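GDSL-like protein (Roseburia intestinalis L1-82, PDB 6HFZ) is a two-domain esterase that removes acetyl groups from complex beta-mannans, in a commensal gut bacterium. Local coordinates at residues A[113-116]-A[117-120]. Sequence-based numbering, arbitrary orientation. Where two conformers were deposited one is given.
Sequences STEH and FMET
H116 and F117, neighbours in the first turn of helix 115-129, meet as a T-shaped pair: the CD2 edge of the imidazole is aimed at the middle of the phenyl face, with the centroids 4.8 Å apart and the planes at 79°. H116 CD2 stands 3.6 Å above the F117 ring plane and over its centre, about equally far from all six ring carbons. With CG anti to the backbone N (chi1 171°), the H116 ring runs forward along the helix to T120, whose CG2 lies over one imidazole face, 4.2 Å from its centroid, in a CH-pi contact.

T114 is the N-cap residue. Its carbonyl O accepts the first backbone bond from M118 N at 3.0 Å, and its OG1 sits 3.4 Å from F117 CD2. The same i to i+4 pattern continues from E119 N to E115 O and from T120 N to H116 O.

The helix is the crossover of a beta-alpha-beta unit between strands 102-106 and 136-141. Hydrogen bonds from NE2 to Q85 OE1 and from ND1 to E337 OE2 fix the rotation of the H116 ring and join this helix start to helix 84-96 and to the turn after strand 329-336. With both nitrogens facing side-chain oxygens, the imidazole may be protonated, which would make its CD2 C-H more polar and suit it to the phenyl face.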
# COMPACT_ATOMS: atom_id res chain seq x y z
N SER A 113 -7.82 -9.28 -6.34
CA SER A 113 -7.79 -10.59 -5.67
C SER A 113 -7.18 -11.65 -6.59
O SER A 113 -7.89 -12.50 -7.16
CB SER A 113 -9.18 -11.02 -5.18
OG SER A 113 -9.05 -11.96 -4.11
N THR A 114 -5.85 -11.59 -6.75
CA THR A 114 -5.16 -12.37 -7.75
C THR A 114 -3.91 -12.95 -7.13
O THR A 114 -3.42 -12.42 -6.14
CB THR A 114 -4.79 -11.56 -9.00
OG1 THR A 114 -3.86 -10.53 -8.63
CG2 THR A 114 -6.01 -11.01 -9.73
N GLU A 115 -3.33 -13.96 -7.80
CA GLU A 115 -2.12 -14.60 -7.29
C GLU A 115 -0.93 -13.63 -7.27
O GLU A 115 -0.10 -13.74 -6.38
CB GLU A 115 -1.81 -15.85 -8.10
CG GLU A 115 -2.87 -16.91 -7.89
CD GLU A 115 -2.44 -18.10 -7.07
OE1 GLU A 115 -1.44 -18.00 -6.29
OE2 GLU A 115 -3.10 -19.16 -7.23
N HIS A 116 -0.90 -12.70 -8.23
CA HIS A 116 0.11 -11.64 -8.30
C HIS A 116 0.13 -10.84 -6.98
O HIS A 116 1.19 -10.67 -6.39
CB HIS A 116 -0.17 -10.73 -9.50
CG HIS A 116 0.68 -9.51 -9.52
ND1 HIS A 116 2.02 -9.54 -9.86
CD2 HIS A 116 0.39 -8.23 -9.19
CE1 HIS A 116 2.52 -8.32 -9.73
NE2 HIS A 116 1.54 -7.50 -9.34
N PHE A 117 -1.04 -10.34 -6.55
CA PHE A 117 -1.15 -9.58 -5.31
C PHE A 117 -0.98 -10.44 -4.06
O PHE A 117 -0.50 -9.95 -3.03
CB PHE A 117 -2.42 -8.71 -5.36
CG PHE A 117 -2.26 -7.53 -6.29
CD1 PHE A 117 -1.38 -6.50 -6.00
CD2 PHE A 117 -3.00 -7.46 -7.48
CE1 PHE A 117 -1.19 -5.46 -6.90
CE2 PHE A 117 -2.84 -6.39 -8.35
CZ PHE A 117 -1.94 -5.39 -8.05
N MSE A 118 -1.35 -11.73 -4.12
CA MSE A 118 -1.00 -12.63 -3.03
C MSE A 118 0.52 -12.62 -2.84
O MSE A 118 1.02 -12.57 -1.70
CB MSE A 118 -1.47 -14.08 -3.12
CG MSE A 118 -1.33 -14.71 -1.76
SE MSE A 118 -2.28 -16.44 -1.68
CE MSE A 118 -1.93 -17.01 -3.54
N GLU A 119 1.25 -12.64 -3.95
CA GLU A 119 2.72 -12.69 -3.91
C GLU A 119 3.31 -11.37 -3.40
O GLU A 119 4.19 -11.38 -2.54
CB GLU A 119 3.25 -13.07 -5.29
CG GLU A 119 4.74 -13.39 -5.27
CD GLU A 119 5.35 -13.85 -6.59
OE1 GLU A 119 4.62 -14.00 -7.60
OE2 GLU A 119 6.57 -14.04 -6.63
N THR A 120 2.81 -10.23 -3.91
CA THR A 120 3.31 -8.94 -3.44
C THR A 120 2.98 -8.74 -1.95
O THR A 120 3.81 -8.25 -1.18
CB THR A 120 2.88 -7.76 -4.32
OG1 THR A 120 1.45 -7.62 -4.21
CG2 THR A 120 3.24 -7.93 -5.78